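Local structure of death domain of pelle (Drosophila melanogaster, 1D2Z) at residues 24-29 with 60-66. The protein acts as a serine/threonine kinase in Toll receptor signalling for embryonic dorsoventral polarity, with this N-terminal death domain binding the death domain of Tube. Residues are numbered along the deposited sequence; the frame is centred on the assembly and turned at random.
Sequences LCAHLD and SASNEFL
Leu24 opens the contact with a light touch, its CD2 methyl reaching CD1 of Leu66; its side chain also packs on Leu80 and Phe84 of helix 77-86 and on Ala92 of helix 90-95. One residue on, Cys25 directs its CB toward segment 60-66 and sits at the closest backbone approach, its CA 5.4 Å from the CA of Ser62. With SG anti to the carbonyl carbon (chi1 -66°), the sulfur lies over the backbone of the first turn, 3.5 Å from Asn63 CA, and also meets Leu66 CD1 at 3.7 Å. Asn63 itself turns its amide oxygen to Arg21, earlier on helix 18-31. These two segments belong to the six-helix bundle of the death-domain fold, and here the axes of segments 24-29 and 61-66 come within 8.4 Å, their N-to-C directions 119° apart. Leu28 supplies the next apolar piece: its CB rests against Ser62 CB at 3.6 Å, while its side chain also packs on Val33 and Ala92. Asp29 then turns its carboxylate across the N-terminal end of helix 61-73 and grips it with both oxygens, each through its syn lone pair. OD1 accepts the backbone N-H of Ser62 at 3.0 Å, a fairly straight bond (156°), and OD2 accepts a hydrogen bond from Ser60 OG at 2.6 Å. Ser60 is the N-cap residue of helix 61-73, its OG accepting from Asn63 N, so the capping hydroxyl donates to Asp29 while it accepts from Asn63 N. Ser62 OG lies within hydrogen-bonding distance of both Asp29 OD1 (2.9 Å) and Cys25 O, and its single proton could go to either. The negative charge next to the helix N-terminus is probably stabilised by the helix dipole.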
loop_
_atom_site.group_PDB
_atom_site.type_symbol
_atom_site.label_atom_id
_atom_site.label_comp_id
_atom_site.label_asym_id
_atom_site.label_seq_id
_atom_site.Cartn_x
_atom_site.Cartn_y
_atom_site.Cartn_z
ATOM N N LEU A 24 -14.151 -5.503 16.600
ATOM C CA LEU A 24 -13.919 -6.420 15.497
ATOM C C LEU A 24 -12.700 -7.306 15.721
ATOM O O LEU A 24 -12.802 -8.536 15.642
ATOM C CB LEU A 24 -13.781 -5.647 14.185
ATOM C CG LEU A 24 -13.611 -6.470 12.905
ATOM C CD1 LEU A 24 -14.805 -7.410 12.683
ATOM C CD2 LEU A 24 -13.443 -5.518 11.731
ATOM N N CYS A 25 -11.564 -6.687 16.040
ATOM C CA CYS A 25 -10.340 -7.444 16.254
ATOM C C CYS A 25 -10.415 -8.379 17.449
ATOM O O CYS A 25 -9.946 -9.517 17.373
ATOM C CB CYS A 25 -9.121 -6.519 16.322
ATOM S SG CYS A 25 -8.821 -5.704 14.741
ATOM N N ALA A 26 -11.030 -7.926 18.540
ATOM C CA ALA A 26 -11.181 -8.778 19.721
ATOM C C ALA A 26 -12.003 -10.023 19.334
ATOM O O ALA A 26 -11.673 -11.142 19.721
ATOM C CB ALA A 26 -11.876 -8.009 20.861
ATOM N N HIS A 27 -13.042 -9.816 18.531
ATOM C CA HIS A 27 -13.910 -10.898 18.078
ATOM C C HIS A 27 -13.167 -11.883 17.164
ATOM O O HIS A 27 -13.218 -13.090 17.376
ATOM C CB HIS A 27 -15.130 -10.318 17.357
ATOM C CG HIS A 27 -15.939 -11.335 16.619
ATOM N ND1 HIS A 27 -16.591 -12.374 17.252
ATOM C CD2 HIS A 27 -16.196 -11.480 15.297
ATOM C CE1 HIS A 27 -17.215 -13.113 16.352
ATOM N NE2 HIS A 27 -16.991 -12.592 15.156
ATOM N N LEU A 28 -12.469 -11.355 16.162
ATOM C CA LEU A 28 -11.715 -12.182 15.221
ATOM C C LEU A 28 -10.567 -12.931 15.910
ATOM O O LEU A 28 -10.232 -14.055 15.529
ATOM C CB LEU A 28 -11.191 -11.314 14.071
ATOM C CG LEU A 28 -12.248 -10.616 13.207
ATOM C CD1 LEU A 28 -11.555 -9.639 12.261
ATOM C CD2 LEU A 28 -13.070 -11.641 12.418
ATOM N N ASP A 29 -9.979 -12.318 16.931
ATOM C CA ASP A 29 -8.886 -12.958 17.661
ATOM C C ASP A 29 -9.402 -14.116 18.498
ATOM O O ASP A 29 -8.739 -15.142 18.611
ATOM C CB ASP A 29 -8.157 -11.958 18.559
ATOM C CG ASP A 29 -7.343 -10.952 17.776
ATOM O OD1 ASP A 29 -7.145 -11.141 16.556
ATOM O OD2 ASP A 29 -6.899 -9.964 18.385
ATOM N N SER A 60 -2.657 -8.152 18.852
ATOM C CA SER A 60 -3.788 -8.658 18.088
ATOM C C SER A 60 -3.391 -9.113 16.687
ATOM O O SER A 60 -2.868 -8.332 15.885
ATOM C CB SER A 60 -4.880 -7.595 17.992
ATOM O OG SER A 60 -5.870 -7.978 17.052
ATOM N N ALA A 61 -3.670 -10.379 16.398
ATOM C CA ALA A 61 -3.351 -10.951 15.096
ATOM C C ALA A 61 -4.229 -10.359 14.000
ATOM O O ALA A 61 -3.745 -10.024 12.919
ATOM C CB ALA A 61 -3.501 -12.471 15.138
ATOM N N SER A 62 -5.512 -10.173 14.297
ATOM C CA SER A 62 -6.425 -9.637 13.298
ATOM C C SER A 62 -6.152 -8.164 13.030
ATOM O O SER A 62 -6.297 -7.710 11.900
ATOM C CB SER A 62 -7.881 -9.852 13.712
ATOM O OG SER A 62 -8.182 -9.089 14.862
ATOM N N ASN A 63 -5.751 -7.420 14.058
ATOM C CA ASN A 63 -5.438 -6.002 13.863
ATOM C C ASN A 63 -4.251 -5.876 12.906
ATOM O O ASN A 63 -4.214 -4.983 12.057
ATOM C CB ASN A 63 -5.100 -5.318 15.189
ATOM C CG ASN A 63 -4.757 -3.852 15.007
ATOM O OD1 ASN A 63 -5.563 -3.075 14.489
ATOM N ND2 ASN A 63 -3.548 -3.471 15.409
ATOM N N GLU A 64 -3.282 -6.777 13.057
ATOM C CA GLU A 64 -2.102 -6.777 12.200
ATOM C C GLU A 64 -2.526 -7.119 10.773
ATOM O O GLU A 64 -2.002 -6.561 9.814
ATOM C CB GLU A 64 -1.055 -7.768 12.716
ATOM C CG GLU A 64 0.306 -7.629 12.026
ATOM C CD GLU A 64 0.890 -6.224 12.147
ATOM O OE1 GLU A 64 0.674 -5.557 13.181
ATOM O OE2 GLU A 64 1.556 -5.778 11.194
ATOM N N PHE A 65 -3.468 -8.051 10.639
ATOM C CA PHE A 65 -3.976 -8.412 9.317
ATOM C C PHE A 65 -4.600 -7.158 8.685
ATOM O O PHE A 65 -4.363 -6.868 7.506
ATOM C CB PHE A 65 -5.018 -9.538 9.403
ATOM C CG PHE A 65 -5.770 -9.765 8.118
ATOM C CD1 PHE A 65 -5.201 -10.496 7.081
ATOM C CD2 PHE A 65 -7.030 -9.200 7.927
ATOM C CE1 PHE A 65 -5.873 -10.655 5.864
ATOM C CE2 PHE A 65 -7.709 -9.353 6.721
ATOM C CZ PHE A 65 -7.127 -10.083 5.682
ATOM N N LEU A 66 -5.395 -6.415 9.461
ATOM C CA LEU A 66 -6.010 -5.196 8.934
ATOM C C LEU A 66 -4.943 -4.161 8.578
ATOM O O LEU A 66 -5.090 -3.436 7.600
ATOM C CB LEU A 66 -7.000 -4.588 9.930
ATOM C CG LEU A 66 -8.286 -5.367 10.226
ATOM C CD1 LEU A 66 -9.151 -4.569 11.206
ATOM C CD2 LEU A 66 -9.048 -5.626 8.937
#